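Local atomic coordinates of GH18 chiitnase (Pseudoalteromonas aurantia, PDB entry 6K7Z), a protein that probably hydrolyses internal beta-1,4 linkages of chitin, as an endo-acting chitinase of glycoside hydrolase family 18. Residues S90-A101 with F133-R144; V219-D229 with G255-D265. All coordinates share one frame; numbering follows the deposited sequence.

Interaction 1 (S90-A101 with F133-R144)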
loop_
_atom_site.group_PDB
_atom_site.type_symbol
_atom_site.label_atom_id
_atom_site.label_comp_id
_atom_site.label_asym_id
_atom_site.label_seq_id
_atom_site.Cartn_x
_atom_site.Cartn_y
_atom_site.Cartn_z
ATOM N N SER A 90 17.021 -3.440 9.097
ATOM C CA SER A 90 17.801 -2.501 8.305
ATOM C C SER A 90 19.260 -2.907 8.218
ATOM O O SER A 90 19.965 -2.425 7.328
ATOM C CB SER A 90 17.705 -1.095 8.892
ATOM O OG SER A 90 18.450 -1.008 10.102
ATOM N N GLU A 91 19.722 -3.769 9.127
ATOM C CA GLU A 91 21.099 -4.247 9.108
ATOM C C GLU A 91 21.310 -5.417 8.156
ATOM O O GLU A 91 22.465 -5.797 7.925
ATOM C CB GLU A 91 21.531 -4.632 10.528
ATOM C CG GLU A 91 21.422 -3.453 11.503
ATOM C CD GLU A 91 21.592 -3.850 12.958
ATOM O OE1 GLU A 91 21.507 -5.057 13.267
ATOM O OE2 GLU A 91 21.809 -2.942 13.791
ATOM N N ASP A 92 20.240 -5.978 7.582
ATOM C CA ASP A 92 20.384 -7.023 6.571
ATOM C C ASP A 92 19.176 -7.041 5.635
ATOM O O ASP A 92 18.350 -7.962 5.684
ATOM C CB ASP A 92 20.595 -8.386 7.241
ATOM C CG ASP A 92 21.130 -9.442 6.282
ATOM O OD1 ASP A 92 21.026 -9.259 5.053
ATOM O OD2 ASP A 92 21.656 -10.464 6.767
ATOM N N THR A 93 19.070 -6.029 4.769
ATOM C CA THR A 93 17.932 -5.952 3.856
ATOM C C THR A 93 17.943 -7.076 2.833
ATOM O O THR A 93 16.883 -7.455 2.330
ATOM C CB THR A 93 17.909 -4.601 3.133
ATOM O OG1 THR A 93 19.104 -4.458 2.344
ATOM C CG2 THR A 93 17.824 -3.477 4.142
ATOM N N ALA A 94 19.118 -7.616 2.494
ATOM C CA ALA A 94 19.142 -8.680 1.499
ATOM C C ALA A 94 18.456 -9.927 2.035
ATOM O O ALA A 94 17.743 -10.616 1.301
ATOM C CB ALA A 94 20.580 -8.979 1.075
ATOM N N LYS A 95 18.646 -10.213 3.323
ATOM C CA LYS A 95 17.995 -11.357 3.940
ATOM C C LYS A 95 16.489 -11.156 3.995
ATOM O O LYS A 95 15.723 -12.079 3.693
ATOM C CB LYS A 95 18.565 -11.584 5.342
ATOM C CG LYS A 95 18.018 -12.806 6.044
ATOM C CD LYS A 95 18.812 -13.128 7.316
ATOM C CE LYS A 95 18.395 -14.488 7.880
ATOM N NZ LYS A 95 18.988 -14.802 9.218
ATOM N N LEU A 96 16.053 -9.954 4.381
ATOM C CA LEU A 96 14.633 -9.631 4.362
ATOM C C LEU A 96 14.068 -9.765 2.953
ATOM O O LEU A 96 13.027 -10.404 2.742
ATOM C CB LEU A 96 14.420 -8.215 4.905
ATOM C CG LEU A 96 12.987 -7.680 4.868
ATOM C CD1 LEU A 96 12.072 -8.555 5.709
ATOM C CD2 LEU A 96 12.923 -6.234 5.342
ATOM N N ALA A 97 14.771 -9.197 1.966
ATOM C CA ALA A 97 14.305 -9.280 0.585
ATOM C C ALA A 97 14.132 -10.724 0.146
ATOM O O ALA A 97 13.142 -11.070 -0.511
ATOM C CB ALA A 97 15.276 -8.559 -0.345
ATOM N N ASP A 98 15.085 -11.590 0.509
ATOM C CA ASP A 98 14.998 -12.985 0.098
ATOM C C ASP A 98 13.803 -13.670 0.737
ATOM O O ASP A 98 13.097 -14.443 0.078
ATOM C CB ASP A 98 16.283 -13.729 0.458
ATOM C CG ASP A 98 16.148 -15.228 0.274
ATOM O OD1 ASP A 98 16.209 -15.691 -0.887
ATOM O OD2 ASP A 98 15.955 -15.943 1.286
ATOM N N SER A 99 13.553 -13.395 2.019
ATOM C CA SER A 99 12.371 -13.953 2.674
ATOM C C SER A 99 11.086 -13.483 1.999
ATOM O O SER A 99 10.163 -14.276 1.770
ATOM C CB SER A 99 12.369 -13.576 4.152
ATOM O OG SER A 99 13.527 -14.075 4.801
ATOM N N LEU A 100 10.996 -12.188 1.689
ATOM C CA LEU A 100 9.792 -11.668 1.045
ATOM C C LEU A 100 9.614 -12.255 -0.354
ATOM O O LEU A 100 8.515 -12.698 -0.725
ATOM C CB LEU A 100 9.848 -10.140 0.981
ATOM C CG LEU A 100 9.639 -9.342 2.272
ATOM C CD1 LEU A 100 9.911 -7.871 2.015
ATOM C CD2 LEU A 100 8.232 -9.513 2.810
ATOM N N ALA A 101 10.683 -12.238 -1.156
ATOM C CA ALA A 101 10.610 -12.788 -2.507
ATOM C C ALA A 101 10.213 -14.255 -2.482
ATOM O O ALA A 101 9.379 -14.694 -3.283
ATOM C CB ALA A 101 11.950 -12.606 -3.228
ATOM N N PHE A 133 16.903 2.423 4.363
ATOM C CA PHE A 133 16.303 1.100 4.500
ATOM C C PHE A 133 15.341 0.825 3.352
ATOM O O PHE A 133 15.418 -0.219 2.692
ATOM C CB PHE A 133 15.582 0.989 5.841
ATOM C CG PHE A 133 14.694 -0.223 5.949
ATOM C CD1 PHE A 133 15.237 -1.500 5.950
ATOM C CD2 PHE A 133 13.317 -0.087 6.060
ATOM C CE1 PHE A 133 14.424 -2.615 6.055
ATOM C CE2 PHE A 133 12.489 -1.195 6.162
ATOM C CZ PHE A 133 13.041 -2.468 6.158
ATOM N N LEU A 134 14.429 1.762 3.097
ATOM C CA LEU A 134 13.466 1.569 2.024
ATOM C C LEU A 134 14.148 1.543 0.664
ATOM O O LEU A 134 13.754 0.777 -0.219
ATOM C CB LEU A 134 12.420 2.667 2.090
ATOM C CG LEU A 134 11.576 2.564 3.353
ATOM C CD1 LEU A 134 10.736 3.821 3.474
ATOM C CD2 LEU A 134 10.685 1.337 3.294
ATOM N N ILE A 135 15.176 2.367 0.479
ATOM C CA ILE A 135 15.927 2.342 -0.775
ATOM C C ILE A 135 16.585 0.982 -0.979
ATOM O O ILE A 135 16.442 0.359 -2.035
ATOM C CB ILE A 135 16.960 3.480 -0.791
ATOM C CG1 ILE A 135 16.235 4.812 -0.976
ATOM C CG2 ILE A 135 18.041 3.245 -1.860
ATOM C CD1 ILE A 135 17.085 6.016 -0.649
ATOM N N SER A 136 17.314 0.505 0.026
ATOM C CA SER A 136 17.993 -0.787 -0.100
ATOM C C SER A 136 17.000 -1.935 -0.227
ATOM O O SER A 136 17.189 -2.840 -1.048
ATOM C CB SER A 136 18.920 -1.016 1.095
ATOM O OG SER A 136 19.491 -2.319 1.026
ATOM N N LEU A 137 15.950 -1.939 0.600
ATOM C CA LEU A 137 14.952 -2.998 0.492
ATOM C C LEU A 137 14.319 -3.023 -0.897
ATOM O O LEU A 137 14.153 -4.095 -1.490
ATOM C CB LEU A 137 13.878 -2.832 1.566
ATOM C CG LEU A 137 12.759 -3.874 1.500
ATOM C CD1 LEU A 137 13.308 -5.281 1.709
ATOM C CD2 LEU A 137 11.640 -3.556 2.506
ATOM N N THR A 138 13.983 -1.851 -1.445
ATOM C CA THR A 138 13.390 -1.829 -2.778
ATOM C C THR A 138 14.345 -2.407 -3.816
ATOM O O THR A 138 13.941 -3.232 -4.642
ATOM C CB THR A 138 12.969 -0.407 -3.155
ATOM O OG1 THR A 138 11.923 0.032 -2.278
ATOM C CG2 THR A 138 12.456 -0.366 -4.586
ATOM N N GLN A 139 15.625 -2.029 -3.756
ATOM C CA GLN A 139 16.587 -2.517 -4.735
ATOM C C GLN A 139 16.736 -4.030 -4.646
ATOM O O GLN A 139 16.728 -4.730 -5.666
ATOM C CB GLN A 139 17.936 -1.830 -4.526
ATOM C CG GLN A 139 17.978 -0.385 -5.003
ATOM C CD GLN A 139 19.252 0.335 -4.596
ATOM O OE1 GLN A 139 19.914 -0.047 -3.632
ATOM N NE2 GLN A 139 19.594 1.393 -5.325
ATOM N N GLU A 140 16.873 -4.554 -3.428
ATOM C CA GLU A 140 17.081 -5.986 -3.262
ATOM C C GLU A 140 15.840 -6.772 -3.647
ATOM O O GLU A 140 15.935 -7.873 -4.202
ATOM C CB GLU A 140 17.480 -6.288 -1.820
ATOM C CG GLU A 140 18.755 -5.609 -1.386
ATOM C CD GLU A 140 19.979 -6.254 -1.999
ATOM O OE1 GLU A 140 19.829 -7.287 -2.699
ATOM O OE2 GLU A 140 21.086 -5.740 -1.760
ATOM N N LEU A 141 14.664 -6.224 -3.355
ATOM C CA LEU A 141 13.427 -6.897 -3.723
ATOM C C LEU A 141 13.246 -6.910 -5.235
ATOM O O LEU A 141 12.866 -7.937 -5.814
ATOM C CB LEU A 141 12.260 -6.199 -3.027
ATOM C CG LEU A 141 10.984 -6.923 -2.613
ATOM C CD1 LEU A 141 11.267 -8.258 -1.969
ATOM C CD2 LEU A 141 10.227 -6.018 -1.645
ATOM N N ARG A 142 13.532 -5.779 -5.885
ATOM C CA ARG A 142 13.351 -5.657 -7.328
ATOM C C ARG A 142 14.308 -6.564 -8.082
ATOM O O ARG A 142 13.958 -7.092 -9.145
ATOM C CB ARG A 142 13.544 -4.196 -7.753
ATOM C CG ARG A 142 13.392 -3.947 -9.248
ATOM C CD ARG A 142 12.075 -4.528 -9.757
ATOM N NE ARG A 142 10.972 -3.603 -9.564
ATOM C CZ ARG A 142 9.690 -3.953 -9.605
ATOM N NH1 ARG A 142 9.346 -5.214 -9.815
ATOM N NH2 ARG A 142 8.752 -3.039 -9.431
ATOM N N LYS A 143 15.508 -6.754 -7.529
ATOM C CA LYS A 143 16.456 -7.728 -8.052
ATOM C C LYS A 143 15.833 -9.116 -8.127
ATOM O O LYS A 143 15.974 -9.818 -9.137
ATOM C CB LYS A 143 17.698 -7.719 -7.159
ATOM C CG LYS A 143 18.792 -8.689 -7.545
ATOM C CD LYS A 143 19.865 -8.754 -6.449
ATOM C CE LYS A 143 20.499 -7.395 -6.198
ATOM N NZ LYS A 143 21.411 -7.434 -5.004
ATOM N N ARG A 144 15.099 -9.511 -7.082
ATOM C CA ARG A 144 14.523 -10.846 -6.983
ATOM C C ARG A 144 13.144 -10.964 -7.619
ATOM O O ARG A 144 12.740 -12.077 -7.974
ATOM C CB ARG A 144 14.458 -11.265 -5.508
ATOM C CG ARG A 144 15.832 -11.267 -4.847
ATOM C CD ARG A 144 15.776 -11.239 -3.331
ATOM N NE ARG A 144 17.076 -11.578 -2.743
ATOM C CZ ARG A 144 18.088 -10.723 -2.594
ATOM N NH1 ARG A 144 17.973 -9.462 -2.983
ATOM N NH2 ARG A 144 19.222 -11.128 -2.046
#
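T93 and S136 join two neighbouring outer helices of the family 18 TIM barrel, helix 93-106 and helix 130-144. T93 OG1 and S136 OG lie 2.5 Å apart in a short hydroxyl-hydroxyl hydrogen bond, the one hydrogen bond between the segments. T93 OG1 sits between the backbone N and the carbonyl carbon (chi1 62°), which turns it to S136 and sends CG2 to F133 CD1. The axes of segments 93-101 and 133-144 come within 8.6 Å and cross at -44°. Small residues let them close up: A97 CB rests 3.5 Å from E140 CB. T93, A97, L137 and R144 act as knobs into holes of the facing helix. The inner seam is apolar. L96 CD2 meets L137 CD1 and reaches the F133 ring at its edge, 3.9 Å from CZ. L141 CD1 presses on L100 CB. L41 of strand 41-43 packs on L96 and L100, and I152 of strand 151-154 on L141.

Polar groups on both helices are satisfied mostly near home. D92 is the N-cap of helix 93-106, where OD1 accepts from K95 N. S90 OG bonds to R87 O. E140, K143 and R144 form a salt-bridge network. The E140 chain bends at chi2 (-74°) and brings OE1 back to its own helix, where K143 NZ donates from above the carboxylate plane at 2.8 Å. R144 extends across the first helix with its guanidinium over A97 CB. A94 O also lies over one face of that group, 3.7 Å from R144 NH2. D98 OD1 is 4.6 Å from R144 NE, beyond a salt bridge. R144 NH1 carries two bonds, to E140 O and, on the anti side of the carboxylate, to E140 OE1 at 2.9 Å.

Interaction 2 (V219-D229 with G255-D265); sequences VIAGFPVTQND and GGIMNWQFSSD
D229 and S264 meet just beyond the C-terminal ends of two parallel strands, 219-224 and 256-260, which with helix 237-251 form a beta-alpha-beta unit of the TIM barrel. S264 OG donates to D229 OD1 at 2.6 Å, on the syn lone pair. W260 O, 3.3 Å from D229 CB, accepts from V225 N. A water is held by D229 OD1, to which it donates at 2.7 Å, and by Q261 NE2; its bond from W260 NE1 is weak. Q261 OE1 in turn accepts from S10 N. D229 OD2 takes two bonds from its own loop: T226 N on its anti lone pair, and T226 OG1 at 2.6 Å from above the carboxylate plane. With alanine in place of D229, S264 OG, T226 N and T226 OG1 would probably lose their acceptor, leaving the 226-229 turn held more loosely.

V225 CG2 packs 3.6 Å from N259 CG, while CG1, anti to the backbone N (chi1 179°), faces D265 CB. N259 is held from outside by T6 and Y23, and D265 by W270 and I271. The strands themselves are zipped from A221 N to G256 O, M258 N to A221 O, F223 N to M258 O and W260 N to F223 O. I257 CD1 lies 3.8 Å from F223 CE2, at the ring edge, on the side that helix 269-277 covers. On the other side M258 folds its CE to 3.7 Å from G222 CA, where a side chain would clash. A non-proline cis peptide joins W260 to Q261, as in relatives of family 18, consistent with W260 lying in the substrate-binding site. Q261 N is buried without a partner. Both D229 oxygens accept, OD1 from S264 OG and the water, OD2 from T226, which probably fixes the carboxylate's rotation and joins the two post-strand loops.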
loop_
_atom_site.group_PDB
_atom_site.type_symbol
_atom_site.label_atom_id
_atom_site.label_comp_id
_atom_site.label_asym_id
_atom_site.label_seq_id
_atom_site.Cartn_x
_atom_site.Cartn_y
_atom_site.Cartn_z
ATOM N N VAL A 219 1.070 7.302 -8.627
ATOM C CA VAL A 219 0.542 7.812 -7.366
ATOM C C VAL A 219 -0.941 7.476 -7.301
ATOM O O VAL A 219 -1.723 7.920 -8.153
ATOM C CB VAL A 219 0.778 9.320 -7.206
ATOM C CG1 VAL A 219 0.355 9.763 -5.801
ATOM C CG2 VAL A 219 2.261 9.669 -7.471
ATOM N N ILE A 220 -1.316 6.683 -6.298
ATOM C CA ILE A 220 -2.696 6.244 -6.073
ATOM C C ILE A 220 -3.208 6.949 -4.825
ATOM O O ILE A 220 -2.531 6.953 -3.790
ATOM C CB ILE A 220 -2.780 4.715 -5.889
ATOM C CG1 ILE A 220 -1.986 3.976 -6.969
ATOM C CG2 ILE A 220 -4.223 4.246 -5.833
ATOM C CD1 ILE A 220 -2.519 4.149 -8.363
ATOM N N ALA A 221 -4.411 7.512 -4.903
ATOM C CA ALA A 221 -4.988 8.225 -3.769
ATOM C C ALA A 221 -5.831 7.267 -2.935
ATOM O O ALA A 221 -6.780 6.667 -3.448
ATOM C CB ALA A 221 -5.827 9.406 -4.248
ATOM N N GLY A 222 -5.494 7.122 -1.657
ATOM C CA GLY A 222 -6.107 6.117 -0.787
ATOM C C GLY A 222 -7.045 6.741 0.235
ATOM O O GLY A 222 -6.749 7.807 0.798
ATOM N N PHE A 223 -8.164 6.059 0.495
ATOM C CA PHE A 223 -9.225 6.589 1.354
ATOM C C PHE A 223 -9.846 5.480 2.188
ATOM O O PHE A 223 -9.828 4.313 1.782
ATOM C CB PHE A 223 -10.328 7.260 0.519
ATOM C CG PHE A 223 -9.844 8.437 -0.252
ATOM C CD1 PHE A 223 -9.721 9.671 0.363
ATOM C CD2 PHE A 223 -9.463 8.308 -1.578
ATOM C CE1 PHE A 223 -9.243 10.756 -0.340
ATOM C CE2 PHE A 223 -8.983 9.402 -2.287
ATOM C CZ PHE A 223 -8.878 10.621 -1.669
ATOM N N PRO A 224 -10.439 5.820 3.336
ATOM C CA PRO A 224 -11.226 4.827 4.080
ATOM C C PRO A 224 -12.591 4.648 3.437
ATOM O O PRO A 224 -13.191 5.610 2.949
ATOM C CB PRO A 224 -11.368 5.446 5.479
ATOM C CG PRO A 224 -10.926 6.878 5.355
ATOM C CD PRO A 224 -10.530 7.164 3.939
ATOM N N VAL A 225 -13.087 3.408 3.446
ATOM C CA VAL A 225 -14.408 3.151 2.877
ATOM C C VAL A 225 -15.487 3.744 3.768
ATOM O O VAL A 225 -16.378 4.457 3.297
ATOM C CB VAL A 225 -14.632 1.648 2.657
ATOM C CG1 VAL A 225 -16.028 1.394 2.092
ATOM C CG2 VAL A 225 -13.559 1.084 1.734
ATOM N N THR A 226 -15.422 3.454 5.060
ATOM C CA THR A 226 -16.408 3.915 6.027
ATOM C C THR A 226 -15.746 4.704 7.141
ATOM O O THR A 226 -14.521 4.685 7.321
ATOM C CB THR A 226 -17.157 2.754 6.675
ATOM O OG1 THR A 226 -16.222 1.961 7.432
ATOM C CG2 THR A 226 -17.870 1.900 5.617
ATOM N N GLN A 227 -16.584 5.326 7.956
ATOM C CA GLN A 227 -16.092 6.049 9.076
ATOM C C GLN A 227 -15.249 5.171 10.043
ATOM O O GLN A 227 -14.344 5.652 10.646
ATOM C CB GLN A 227 -17.260 6.597 9.871
ATOM C CG GLN A 227 -16.898 7.158 11.246
ATOM C CD GLN A 227 -17.153 6.162 12.365
ATOM O OE1 GLN A 227 -18.246 5.614 12.515
ATOM N NE2 GLN A 227 -16.151 5.965 13.185
ATOM N N ASN A 228 -15.605 3.912 10.210
ATOM C CA ASN A 228 -14.871 3.086 11.170
ATOM C C ASN A 228 -13.549 2.599 10.611
ATOM O O ASN A 228 -12.817 1.907 11.325
ATOM C CB ASN A 228 -15.717 1.873 11.625
ATOM C CG ASN A 228 -15.133 1.155 12.846
ATOM O OD1 ASN A 228 -14.680 0.014 12.750
ATOM N ND2 ASN A 228 -15.126 1.828 13.985
ATOM N N ASP A 229 -13.216 2.961 9.373
ATOM C CA ASP A 229 -11.979 2.490 8.754
ATOM C C ASP A 229 -10.773 3.366 9.058
ATOM O O ASP A 229 -9.643 2.964 8.756
ATOM C CB ASP A 229 -12.171 2.371 7.236
ATOM C CG ASP A 229 -13.026 1.167 6.853
ATOM O OD1 ASP A 229 -12.703 0.029 7.284
ATOM O OD2 ASP A 229 -14.018 1.357 6.120
ATOM N N GLY A 255 -3.712 8.376 -11.211
ATOM C CA GLY A 255 -3.196 7.019 -11.225
ATOM C C GLY A 255 -4.188 5.999 -10.704
ATOM O O GLY A 255 -4.236 4.868 -11.196
ATOM N N GLY A 256 -4.971 6.363 -9.702
ATOM C CA GLY A 256 -6.002 5.458 -9.234
ATOM C C GLY A 256 -6.465 5.797 -7.830
ATOM O O GLY A 256 -6.097 6.824 -7.256
ATOM N N ILE A 257 -7.288 4.887 -7.295
ATOM C CA ILE A 257 -7.893 5.015 -5.975
ATOM C C ILE A 257 -7.654 3.730 -5.205
ATOM O O ILE A 257 -7.939 2.640 -5.711
ATOM C CB ILE A 257 -9.404 5.288 -6.063
ATOM C CG1 ILE A 257 -9.662 6.662 -6.681
ATOM C CG2 ILE A 257 -10.049 5.168 -4.673
ATOM C CD1 ILE A 257 -9.228 7.822 -5.783
ATOM N N MET A 258 -7.154 3.866 -3.981
ATOM C CA MET A 258 -6.962 2.764 -3.045
ATOM C C MET A 258 -7.962 2.911 -1.906
ATOM O O MET A 258 -8.413 4.022 -1.610
ATOM C CB MET A 258 -5.518 2.763 -2.505
ATOM C CG MET A 258 -5.243 1.726 -1.398
ATOM S SD MET A 258 -5.575 2.395 0.255
ATOM C CE MET A 258 -4.090 3.333 0.583
ATOM N N ASN A 259 -8.346 1.802 -1.278
ATOM C CA ASN A 259 -9.173 1.932 -0.087
ATOM C C ASN A 259 -8.690 1.018 1.027
ATOM O O ASN A 259 -8.075 -0.033 0.801
ATOM C CB ASN A 259 -10.677 1.681 -0.365
ATOM C CG ASN A 259 -11.008 0.219 -0.625
ATOM O OD1 ASN A 259 -10.805 -0.651 0.226
ATOM N ND2 ASN A 259 -11.582 -0.042 -1.791
ATOM N N TRP A 260 -8.958 1.470 2.242
ATOM C CA TRP A 260 -8.889 0.640 3.435
ATOM C C TRP A 260 -10.320 0.588 3.949
ATOM O O TRP A 260 -10.865 1.641 4.286
ATOM C CB TRP A 260 -7.944 1.241 4.491
ATOM C CG TRP A 260 -7.841 0.382 5.714
ATOM C CD1 TRP A 260 -8.659 0.410 6.815
ATOM C CD2 TRP A 260 -6.907 -0.679 5.934
ATOM N NE1 TRP A 260 -8.266 -0.554 7.719
ATOM C CE2 TRP A 260 -7.193 -1.237 7.201
ATOM C CE3 TRP A 260 -5.839 -1.198 5.192
ATOM C CZ2 TRP A 260 -6.454 -2.299 7.738
ATOM C CZ3 TRP A 260 -5.110 -2.245 5.722
ATOM C CH2 TRP A 260 -5.419 -2.791 6.983
ATOM N N GLN A 261 -10.967 -0.571 3.961
ATOM C CA GLN A 261 -10.461 -1.842 3.467
ATOM C C GLN A 261 -11.628 -2.612 2.849
ATOM O O GLN A 261 -12.795 -2.235 3.030
ATOM C CB GLN A 261 -9.819 -2.660 4.598
ATOM C CG GLN A 261 -10.772 -2.988 5.758
ATOM C CD GLN A 261 -10.176 -3.998 6.731
ATOM O OE1 GLN A 261 -9.738 -5.079 6.329
ATOM N NE2 GLN A 261 -10.143 -3.640 8.013
ATOM N N PHE A 262 -11.301 -3.709 2.159
ATOM C CA PHE A 262 -12.273 -4.437 1.343
ATOM C C PHE A 262 -13.540 -4.802 2.116
ATOM O O PHE A 262 -14.662 -4.577 1.641
ATOM C CB PHE A 262 -11.606 -5.694 0.778
ATOM C CG PHE A 262 -12.526 -6.540 -0.034
ATOM C CD1 PHE A 262 -12.871 -6.165 -1.329
ATOM C CD2 PHE A 262 -13.069 -7.698 0.501
ATOM C CE1 PHE A 262 -13.742 -6.938 -2.076
ATOM C CE2 PHE A 262 -13.930 -8.488 -0.242
ATOM C CZ PHE A 262 -14.262 -8.116 -1.532
ATOM N N SER A 263 -13.387 -5.389 3.300
ATOM C CA SER A 263 -14.559 -5.956 3.972
ATOM C C SER A 263 -15.466 -4.901 4.589
ATOM O O SER A 263 -16.482 -5.257 5.202
ATOM C CB SER A 263 -14.118 -6.948 5.045
ATOM O OG SER A 263 -13.793 -8.191 4.447
ATOM N N SER A 264 -15.142 -3.626 4.437
ATOM C CA SER A 264 -16.025 -2.561 4.891
ATOM C C SER A 264 -17.011 -2.107 3.822
ATOM O O SER A 264 -17.895 -1.295 4.124
ATOM C CB SER A 264 -15.205 -1.355 5.342
ATOM O OG SER A 264 -14.411 -1.683 6.453
ATOM N N ASP A 265 -16.879 -2.597 2.594
ATOM C CA ASP A 265 -17.647 -2.103 1.449
ATOM C C ASP A 265 -18.787 -3.069 1.147
ATOM O O ASP A 265 -18.595 -4.092 0.488
ATOM C CB ASP A 265 -16.760 -1.932 0.229
ATOM C CG ASP A 265 -17.538 -1.503 -0.986
ATOM O OD1 ASP A 265 -18.688 -1.012 -0.815
ATOM O OD2 ASP A 265 -17.006 -1.640 -2.105
HETATM O O HOH W 1 -10.959 -0.987 9.062
#

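From the N terminus the chain enters the barrel through strands 3-8, 25-33 and 71-77 before it reaches interaction 1. There helix 93-106 passes to strand 111-115, and interaction 1 closes the loop when helix 130-144 returns alongside. Strands 151-154 and 183-187 follow. Interaction 2 then opens at strand 219-224 and closes after helix 237-251, completing a beta-alpha-beta unit. The two loops are in series and neither nest nor cross. The centres of interaction 1 and interaction 2 lie about 27 Å apart, on opposite sides of the chain's centre. Interaction 1 ties two helices of the outer layer; interaction 2 ties two strands of the inner wall, and strand 256-260 also pairs with strand 3-8 to shut the barrel.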